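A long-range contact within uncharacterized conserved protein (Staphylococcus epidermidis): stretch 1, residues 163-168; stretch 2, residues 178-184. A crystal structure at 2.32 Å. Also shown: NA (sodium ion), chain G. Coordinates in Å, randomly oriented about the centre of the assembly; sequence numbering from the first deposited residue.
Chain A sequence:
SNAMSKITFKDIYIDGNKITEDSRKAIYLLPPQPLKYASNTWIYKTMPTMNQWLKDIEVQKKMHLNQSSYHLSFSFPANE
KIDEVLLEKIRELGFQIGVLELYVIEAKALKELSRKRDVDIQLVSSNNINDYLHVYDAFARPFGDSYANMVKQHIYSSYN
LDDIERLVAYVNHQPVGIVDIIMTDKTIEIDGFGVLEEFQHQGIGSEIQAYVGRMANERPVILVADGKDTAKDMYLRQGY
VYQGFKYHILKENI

Stretch 1 (163-168) DIERLV
Stretch 2 (178-184) IVDIIMT

Neighbouring antiparallel strands are joined by backbone hydrogen bonds and tuned by side chains, as here, where strands 165-168 and 178-183 run at 156° with extended phi/psi throughout (Arg166 -133/146, Val179 -162/151). Glu165 pairs with Ile181 and Leu167 with Val179 as hydrogen-bonded pairs (CA-CA 5.2 and 5.3 Å), alternating with the non-hydrogen-bonded Arg166-Asp180 and Val168-Ile178 (4.5 and 4.6 Å). Glu165 N donates to Ile181 O at 2.9 Å, and Ile181 N to Glu165 O at 2.8 Å; Leu167 N reaches Val179 O at 2.8 Å, and Val179 N reaches Leu167 O at 3.2 Å.

Apolar side chains suit buried Leu167, Val179 and Ile181, which pack on one face. Leu167 (m, t) sets CB 3.8 Å from Val179 CG1 (chi1 p), while Ile181 (p, m) swings CD1 to within 3.8 Å of Leu167 CG. Glu165 fits beside them: its CB lies 3.7 Å from Ile181 CG1, but its end leads away. On the other face, Val168 (t) CG2 meets Ile178 (p, t) CG2 at 4.1 Å.

Charge pairs Arg166 (m, t, t) with Asp180 (m): Arg166 NE lies 4.0 Å from Asp180 OD1, a long salt bridge, out of the guanidinium plane and without a directed N-H. Arg166 NH1 and NH2 are hydrogen-bonded just outside the stretches; buried NE has no partner. Together the stretches bury 524 Å².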

# COMPACT_ATOMS: atom_id res chain seq x y z
N ASP A 163 -13.16 -18.06 -19.56
CA ASP A 163 -11.96 -18.11 -20.33
C ASP A 163 -10.69 -17.82 -19.52
O ASP A 163 -9.65 -18.38 -19.82
CB ASP A 163 -12.15 -17.31 -21.62
CG ASP A 163 -13.10 -18.04 -22.59
OD1 ASP A 163 -12.88 -19.27 -22.83
OD2 ASP A 163 -14.07 -17.41 -23.08
N ILE A 164 -10.84 -17.02 -18.47
CA ILE A 164 -9.89 -16.90 -17.36
C ILE A 164 -9.23 -18.24 -17.01
O ILE A 164 -9.91 -19.25 -16.87
CB ILE A 164 -10.62 -16.32 -16.10
CG1 ILE A 164 -11.30 -15.00 -16.46
CG2 ILE A 164 -9.67 -16.18 -14.90
CD1 ILE A 164 -11.86 -14.19 -15.28
N GLU A 165 -7.89 -18.24 -16.95
CA GLU A 165 -7.12 -19.40 -16.49
C GLU A 165 -6.63 -19.19 -15.04
O GLU A 165 -6.47 -18.05 -14.62
CB GLU A 165 -5.93 -19.71 -17.40
CG GLU A 165 -6.12 -20.91 -18.39
CD GLU A 165 -7.26 -21.88 -18.04
OE1 GLU A 165 -8.29 -21.82 -18.76
OE2 GLU A 165 -7.15 -22.69 -17.07
N ARG A 166 -6.44 -20.28 -14.30
CA ARG A 166 -6.04 -20.18 -12.91
C ARG A 166 -4.88 -21.08 -12.52
O ARG A 166 -4.72 -22.19 -13.05
CB ARG A 166 -7.24 -20.42 -12.01
CG ARG A 166 -8.35 -19.43 -12.23
CD ARG A 166 -9.65 -20.02 -11.73
NE ARG A 166 -10.66 -19.00 -11.58
CZ ARG A 166 -11.58 -18.71 -12.49
NH1 ARG A 166 -11.64 -19.39 -13.63
NH2 ARG A 166 -12.42 -17.71 -12.25
N LEU A 167 -4.05 -20.59 -11.59
CA LEU A 167 -2.94 -21.39 -11.07
C LEU A 167 -2.99 -21.70 -9.56
O LEU A 167 -3.42 -20.89 -8.80
CB LEU A 167 -1.65 -20.69 -11.43
CG LEU A 167 -1.49 -20.59 -12.95
CD1 LEU A 167 -0.32 -19.66 -13.33
CD2 LEU A 167 -1.34 -21.96 -13.61
N VAL A 168 -2.54 -22.89 -9.16
CA VAL A 168 -2.34 -23.22 -7.75
C VAL A 168 -0.92 -23.67 -7.65
O VAL A 168 -0.48 -24.53 -8.43
CB VAL A 168 -3.23 -24.42 -7.28
CG1 VAL A 168 -2.97 -24.77 -5.80
CG2 VAL A 168 -4.67 -24.14 -7.47
N ILE A 178 -2.16 -18.81 -5.27
CA ILE A 178 -3.06 -18.83 -6.43
C ILE A 178 -2.95 -17.57 -7.29
O ILE A 178 -2.43 -16.51 -6.86
CB ILE A 178 -4.57 -19.16 -6.03
CG1 ILE A 178 -5.11 -18.07 -5.10
CG2 ILE A 178 -4.70 -20.58 -5.37
CD1 ILE A 178 -6.66 -18.29 -4.74
N VAL A 179 -3.41 -17.66 -8.54
CA VAL A 179 -3.54 -16.43 -9.30
C VAL A 179 -4.46 -16.75 -10.44
O VAL A 179 -4.50 -17.90 -10.85
CB VAL A 179 -2.14 -15.90 -9.81
CG1 VAL A 179 -1.39 -16.98 -10.73
CG2 VAL A 179 -2.27 -14.53 -10.46
N ASP A 180 -5.18 -15.74 -10.89
CA ASP A 180 -5.96 -15.74 -12.12
C ASP A 180 -5.23 -15.00 -13.24
O ASP A 180 -4.59 -13.99 -12.99
CB ASP A 180 -7.22 -14.95 -11.89
CG ASP A 180 -8.12 -15.61 -10.93
OD1 ASP A 180 -9.32 -15.29 -10.94
OD2 ASP A 180 -7.64 -16.49 -10.18
N ILE A 181 -5.36 -15.51 -14.46
CA ILE A 181 -4.77 -14.88 -15.60
C ILE A 181 -5.79 -14.77 -16.70
O ILE A 181 -6.52 -15.71 -16.98
CB ILE A 181 -3.47 -15.59 -16.12
CG1 ILE A 181 -3.66 -17.09 -16.23
CG2 ILE A 181 -2.31 -15.33 -15.19
CD1 ILE A 181 -3.30 -17.87 -14.95
N ILE A 182 -5.78 -13.59 -17.30
CA ILE A 182 -6.65 -13.22 -18.38
C ILE A 182 -5.72 -12.89 -19.53
O ILE A 182 -4.92 -11.92 -19.46
CB ILE A 182 -7.51 -11.97 -18.05
CG1 ILE A 182 -8.42 -12.23 -16.86
CG2 ILE A 182 -8.35 -11.53 -19.24
CD1 ILE A 182 -7.93 -11.50 -15.61
N MSE A 183 -5.83 -13.67 -20.59
CA MSE A 183 -4.93 -13.53 -21.71
C MSE A 183 -5.58 -12.90 -22.92
O MSE A 183 -6.72 -13.16 -23.21
CB MSE A 183 -4.38 -14.88 -22.08
CG MSE A 183 -3.95 -15.60 -20.86
SE MSE A 183 -3.40 -17.37 -21.34
CE MSE A 183 -5.19 -18.19 -21.62
N THR A 184 -4.83 -12.08 -23.62
CA THR A 184 -5.32 -11.46 -24.81
C THR A 184 -4.14 -11.58 -25.73
O THR A 184 -3.12 -12.15 -25.37
CB THR A 184 -5.68 -9.97 -24.57
OG1 THR A 184 -4.69 -9.36 -23.73
CG2 THR A 184 -7.03 -9.82 -23.85
NA NA G . -11.66 -21.33 -17.63